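Local coordinates for protein endo-b-1,4-glucanase (Nasutitermes takasagoensis, PDB 1KSD) that probably cleaves internal beta-1,4-glucosidic linkages in cellulose and related beta-glucans, as a calcium-binding member of glycosyl hydrolase family 9, at residues 299-304 / 407-412; 346-351 / 385-390. All coordinates share one frame; numbering follows the deposited sequence.

Interaction 1 (299-304 / 407-412); sequences DMWGTL and DYVHNE
Trp301 lays the CZ3-CH2 side of its indole against Val409, whose CG2 sits 3.5 Å from Trp301 CZ3 and approaches obliquely. Met300 closes the group: its CE lies 3.5 Å above the indole plane of Trp301, displaced toward the rim, and 4.0 Å from Val409 CG2. The bend at chi3 of Met300 (-82°) brings that methyl over the indole beside the valine, where it touches both. On the other branch, Val409 CG1 is anti to its backbone N (chi1 171°), which sets it 3.5 Å from Met300 O and over the centre of the His410 ring. Tyr408 adds its carbonyl oxygen at the indole edge, close to the ring plane.

In the (alpha/alpha)6 barrel of this family, 299-304 leads into helix 303-319, with Gly302 as its N-cap, while 407-412 belongs to the loop that carries Glu412, one of two residues predicted to be catalytic. The neighbouring Asn411 ND2 donates to Asp403, the other, so this loop also contributes second-shell contacts.

The polar links between the segments run through two waters. Water 2 accepts from Gly302 N at 2.8 Å and approaches Val409 O at 2.6 Å, with a weak link to Glu412 OE1; water 1 accepts from Thr303 N and faces Met300 O and Val409 O. With the surroundings included, neither water can serve all its nearby acceptors at once, so these bonds are probably shared or alternate. Within the loop, Asp407 OD1 takes Val409 N on its anti lone pair and His410 N from above the carboxylate plane, at 2.9 Å, forming an Asx turn and the wider Asx motif.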
loop_
_atom_site.group_PDB
_atom_site.type_symbol
_atom_site.label_atom_id
_atom_site.label_comp_id
_atom_site.label_asym_id
_atom_site.label_seq_id
_atom_site.Cartn_x
_atom_site.Cartn_y
_atom_site.Cartn_z
ATOM N N ASP A 299 -13.421 -4.726 9.601
ATOM C CA ASP A 299 -13.098 -6.150 9.594
ATOM C C ASP A 299 -12.017 -6.416 10.624
ATOM O O ASP A 299 -11.308 -5.500 11.033
ATOM C CB ASP A 299 -12.614 -6.606 8.213
ATOM C CG ASP A 299 -12.496 -8.121 8.110
ATOM O OD1 ASP A 299 -13.462 -8.820 8.487
ATOM O OD2 ASP A 299 -11.446 -8.614 7.647
ATOM N N MET A 300 -11.901 -7.675 11.037
ATOM C CA MET A 300 -10.910 -8.080 12.028
ATOM C C MET A 300 -9.478 -8.050 11.497
ATOM O O MET A 300 -8.538 -7.890 12.271
ATOM C CB MET A 300 -11.226 -9.488 12.547
ATOM C CG MET A 300 -11.271 -10.552 11.462
ATOM S SD MET A 300 -11.236 -12.228 12.131
ATOM C CE MET A 300 -9.462 -12.431 12.418
ATOM N N TRP A 301 -9.312 -8.206 10.186
ATOM C CA TRP A 301 -7.979 -8.191 9.578
ATOM C C TRP A 301 -7.594 -6.772 9.187
ATOM O O TRP A 301 -8.355 -6.092 8.505
ATOM C CB TRP A 301 -7.934 -9.065 8.323
ATOM C CG TRP A 301 -8.219 -10.510 8.565
ATOM C CD1 TRP A 301 -9.384 -11.175 8.295
ATOM C CD2 TRP A 301 -7.326 -11.473 9.126
ATOM N NE1 TRP A 301 -9.268 -12.496 8.654
ATOM C CE2 TRP A 301 -8.015 -12.707 9.168
ATOM C CE3 TRP A 301 -6.008 -11.417 9.598
ATOM C CZ2 TRP A 301 -7.429 -13.875 9.666
ATOM C CZ3 TRP A 301 -5.425 -12.581 10.094
ATOM C CH2 TRP A 301 -6.139 -13.794 10.122
ATOM N N GLY A 302 -6.402 -6.344 9.602
ATOM C CA GLY A 302 -5.944 -5.003 9.283
ATOM C C GLY A 302 -7.002 -3.968 9.603
ATOM O O GLY A 302 -7.330 -3.120 8.775
ATOM N N THR A 303 -7.528 -4.036 10.822
ATOM C CA THR A 303 -8.573 -3.123 11.270
ATOM C C THR A 303 -8.204 -1.646 11.120
ATOM O O THR A 303 -8.986 -0.856 10.588
ATOM C CB THR A 303 -8.937 -3.410 12.739
ATOM O OG1 THR A 303 -9.363 -4.773 12.860
ATOM C CG2 THR A 303 -10.058 -2.488 13.209
ATOM N N LEU A 304 -7.024 -1.263 11.591
ATOM C CA LEU A 304 -6.616 0.134 11.478
ATOM C C LEU A 304 -6.385 0.522 10.016
ATOM O O LEU A 304 -6.672 1.653 9.615
ATOM C CB LEU A 304 -5.367 0.389 12.319
ATOM C CG LEU A 304 -5.628 0.324 13.829
ATOM C CD1 LEU A 304 -4.314 0.258 14.579
ATOM C CD2 LEU A 304 -6.444 1.537 14.267
ATOM N N ASP A 407 0.589 -12.924 17.628
ATOM C CA ASP A 407 -0.738 -12.498 17.193
ATOM C C ASP A 407 -0.662 -11.854 15.813
ATOM O O ASP A 407 -0.483 -10.639 15.699
ATOM C CB ASP A 407 -1.318 -11.498 18.194
ATOM C CG ASP A 407 -2.812 -11.309 18.025
ATOM O OD1 ASP A 407 -3.293 -11.370 16.876
ATOM O OD2 ASP A 407 -3.501 -11.091 19.044
ATOM N N TYR A 408 -0.802 -12.664 14.768
ATOM C CA TYR A 408 -0.731 -12.152 13.405
ATOM C C TYR A 408 -1.996 -11.456 12.927
ATOM O O TYR A 408 -2.146 -11.164 11.737
ATOM C CB TYR A 408 -0.333 -13.266 12.426
ATOM C CG TYR A 408 -1.096 -14.561 12.569
ATOM C CD1 TYR A 408 -2.442 -14.652 12.211
ATOM C CD2 TYR A 408 -0.464 -15.708 13.045
ATOM C CE1 TYR A 408 -3.136 -15.858 12.322
ATOM C CE2 TYR A 408 -1.146 -16.914 13.160
ATOM C CZ TYR A 408 -2.480 -16.984 12.796
ATOM O OH TYR A 408 -3.152 -18.183 12.911
ATOM N N VAL A 409 -2.914 -11.196 13.853
ATOM C CA VAL A 409 -4.134 -10.480 13.516
ATOM C C VAL A 409 -3.946 -9.053 14.011
ATOM O O VAL A 409 -3.938 -8.106 13.229
ATOM C CB VAL A 409 -5.381 -11.082 14.206
ATOM C CG1 VAL A 409 -6.580 -10.165 14.007
ATOM C CG2 VAL A 409 -5.682 -12.458 13.628
ATOM N N HIS A 410 -3.758 -8.913 15.318
ATOM C CA HIS A 410 -3.593 -7.604 15.928
ATOM C C HIS A 410 -2.213 -6.980 15.741
ATOM O O HIS A 410 -2.088 -5.756 15.696
ATOM C CB HIS A 410 -3.936 -7.697 17.412
ATOM C CG HIS A 410 -5.311 -8.231 17.667
ATOM N ND1 HIS A 410 -6.449 -7.579 17.242
ATOM C CD2 HIS A 410 -5.729 -9.376 18.254
ATOM C CE1 HIS A 410 -7.510 -8.303 17.555
ATOM N NE2 HIS A 410 -7.101 -9.398 18.169
ATOM N N ASN A 411 -1.182 -7.809 15.620
ATOM C CA ASN A 411 0.167 -7.282 15.457
ATOM C C ASN A 411 0.780 -7.450 14.076
ATOM O O ASN A 411 1.997 -7.361 13.910
ATOM C CB ASN A 411 1.089 -7.858 16.534
ATOM C CG ASN A 411 1.214 -6.930 17.729
ATOM O OD1 ASN A 411 0.377 -6.046 17.921
ATOM N ND2 ASN A 411 2.251 -7.121 18.535
ATOM N N GLU A 412 -0.066 -7.685 13.081
ATOM C CA GLU A 412 0.418 -7.801 11.718
ATOM C C GLU A 412 0.774 -6.383 11.273
ATOM O O GLU A 412 0.174 -5.410 11.735
ATOM C CB GLU A 412 -0.677 -8.353 10.798
ATOM C CG GLU A 412 -0.228 -8.562 9.353
ATOM C CD GLU A 412 -1.354 -9.013 8.444
ATOM O OE1 GLU A 412 -2.204 -9.807 8.899
ATOM O OE2 GLU A 412 -1.382 -8.585 7.268
HETATM O O HOH W 1 -6.509 -6.216 12.779
HETATM O O HOH W 2 -4.538 -8.160 10.659
#

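Interaction 2 (346-351 / 385-390); sequences FVCGFG and HVLSGA
The peptide plane joining Gly389 to Ala390 is covered on one face by Val347, whose CG1 stands 3.8 Å from Gly389 C and almost directly above that plane. Gly389 O, a member of this plane, accepts from Asn418 ND2 of helix 415-430. The Cys348 carbonyl is met by Gly389 N, at 2.9 Å from Cys348 O, with a C=O...N angle of 155° and the donor tilted 24° from the carbonyl plane; Ser388 CA makes a CA-H...O contact with the same oxygen.

Two type II beta turns face each other here, Val347 to Phe350 and Leu387 to Ala390, in loops of the (alpha/alpha)6 barrel. Each has a glycine with positive phi as its third residue, Gly349 in one and Gly389 in the other. By CA positions the backbones come nearest at Gly349 and Ser388, 4.3 Å apart. Lacking a side chain, Gly349 admits Val386 CG1 to 3.3 Å from Gly349 CA; that methyl is anti to Val386 N (chi1 171°), which turns it onto the glycine backbone.

A second bond, Cys348 N to Ala390 O, also measures 2.9 Å, but the oxygen is crowded in the model and its position is less certain. The same caution covers Cys348 SG, which is modelled implausibly close to Leu387 and Ala390, so nothing about its bonding can be concluded. Helix 5-18 packs on the same region through Ala18 on Leu387 and Phe15 on Ala390. Beside the turns, water 3 donates to Gly349 O at 2.8 Å and lies 2.7 Å from Ser388 OG.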
loop_
_atom_site.group_PDB
_atom_site.type_symbol
_atom_site.label_atom_id
_atom_site.label_comp_id
_atom_site.label_asym_id
_atom_site.label_seq_id
_atom_site.Cartn_x
_atom_site.Cartn_y
_atom_site.Cartn_z
ATOM N N PHE A 346 -0.964 2.858 18.249
ATOM C CA PHE A 346 -0.967 1.599 17.512
ATOM C C PHE A 346 0.036 1.711 16.377
ATOM O O PHE A 346 0.006 0.943 15.415
ATOM C CB PHE A 346 -2.369 1.287 16.993
ATOM C CG PHE A 346 -3.308 0.825 18.072
ATOM C CD1 PHE A 346 -3.165 -0.441 18.631
ATOM C CD2 PHE A 346 -4.290 1.673 18.572
ATOM C CE1 PHE A 346 -3.985 -0.859 19.678
ATOM C CE2 PHE A 346 -5.117 1.265 19.621
ATOM C CZ PHE A 346 -4.963 -0.002 20.173
ATOM N N VAL A 347 0.918 2.698 16.504
ATOM C CA VAL A 347 1.980 2.934 15.535
ATOM C C VAL A 347 3.280 2.639 16.286
ATOM O O VAL A 347 3.608 3.315 17.257
ATOM C CB VAL A 347 1.989 4.399 15.049
ATOM C CG1 VAL A 347 3.167 4.629 14.103
ATOM C CG2 VAL A 347 0.681 4.725 14.346
ATOM N N CYS A 348 4.005 1.615 15.856
ATOM C CA CYS A 348 5.255 1.256 16.525
ATOM C C CYS A 348 6.250 2.406 16.505
ATOM O O CYS A 348 6.351 3.137 15.520
ATOM C CB CYS A 348 5.884 0.051 15.850
ATOM S SG CYS A 348 5.777 0.152 14.119
ATOM N N GLY A 349 6.977 2.555 17.607
ATOM C CA GLY A 349 7.976 3.600 17.712
ATOM C C GLY A 349 7.419 4.997 17.899
ATOM O O GLY A 349 8.163 5.973 17.825
ATOM N N PHE A 350 6.116 5.098 18.146
ATOM C CA PHE A 350 5.482 6.402 18.328
ATOM C C PHE A 350 4.437 6.450 19.431
ATOM O O PHE A 350 3.674 5.509 19.628
ATOM C CB PHE A 350 4.796 6.862 17.034
ATOM C CG PHE A 350 3.992 8.128 17.197
ATOM C CD1 PHE A 350 4.590 9.370 17.037
ATOM C CD2 PHE A 350 2.648 8.075 17.572
ATOM C CE1 PHE A 350 3.864 10.549 17.251
ATOM C CE2 PHE A 350 1.913 9.242 17.791
ATOM C CZ PHE A 350 2.524 10.481 17.630
ATOM N N GLY A 351 4.404 7.573 20.140
ATOM C CA GLY A 351 3.399 7.775 21.162
ATOM C C GLY A 351 3.429 6.954 22.430
ATOM O O GLY A 351 4.436 6.355 22.798
ATOM N N HIS A 385 14.735 -4.271 17.445
ATOM C CA HIS A 385 14.710 -2.981 16.764
ATOM C C HIS A 385 13.296 -2.419 16.798
ATOM O O HIS A 385 12.328 -3.150 16.594
ATOM C CB HIS A 385 15.114 -3.121 15.293
ATOM C CG HIS A 385 16.459 -3.737 15.077
ATOM N ND1 HIS A 385 17.635 -3.102 15.415
ATOM C CD2 HIS A 385 16.817 -4.921 14.525
ATOM C CE1 HIS A 385 18.658 -3.867 15.080
ATOM N NE2 HIS A 385 18.190 -4.976 14.537
ATOM N N VAL A 386 13.177 -1.124 17.063
ATOM C CA VAL A 386 11.875 -0.475 17.061
ATOM C C VAL A 386 11.513 -0.267 15.592
ATOM O O VAL A 386 12.287 0.317 14.828
ATOM C CB VAL A 386 11.927 0.892 17.775
ATOM C CG1 VAL A 386 10.617 1.634 17.568
ATOM C CG2 VAL A 386 12.188 0.688 19.260
ATOM N N LEU A 387 10.342 -0.755 15.196
ATOM C CA LEU A 387 9.896 -0.640 13.808
ATOM C C LEU A 387 9.141 0.671 13.613
ATOM O O LEU A 387 7.960 0.684 13.292
ATOM C CB LEU A 387 8.998 -1.832 13.454
ATOM C CG LEU A 387 8.586 -1.990 11.986
ATOM C CD1 LEU A 387 9.826 -2.102 11.102
ATOM C CD2 LEU A 387 7.712 -3.238 11.837
ATOM N N SER A 388 9.850 1.775 13.799
ATOM C CA SER A 388 9.273 3.105 13.681
ATOM C C SER A 388 8.319 3.294 12.510
ATOM O O SER A 388 8.670 3.011 11.365
ATOM C CB SER A 388 10.396 4.141 13.576
ATOM O OG SER A 388 11.294 4.008 14.666
ATOM N N GLY A 389 7.107 3.763 12.811
ATOM C CA GLY A 389 6.139 4.052 11.768
ATOM C C GLY A 389 5.128 3.003 11.347
ATOM O O GLY A 389 4.122 3.344 10.728
ATOM N N ALA A 390 5.370 1.738 11.673
ATOM C CA ALA A 390 4.448 0.677 11.269
ATOM C C ALA A 390 3.109 0.694 11.995
ATOM O O ALA A 390 3.044 0.724 13.227
ATOM C CB ALA A 390 5.112 -0.697 11.437
HETATM O O HOH W 3 10.679 5.386 16.879
#

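In the fold
Interaction 1 is a surface contact, with none of its touching residues buried, whereas interaction 2 is largely buried; their centres are about 16 Å apart. Interaction 2 is nested within the part of the chain closed by interaction 1, and 385-390 and 407-412 both belong to the long connection between helices 374-377 and 415-430. Both have bridging water, but in interaction 1 it carries all the polar links beside apolar side chains, whereas in interaction 2 it supplements one firm direct backbone bond and a second, less certain one. The two meet where Leu304 CD1 packs 3.3 Å from Phe346 CB. Phe346 also places its ring edge-to-face with Tyr401, whose hydroxyl is hydrogen-bonded to Asn411 OD1.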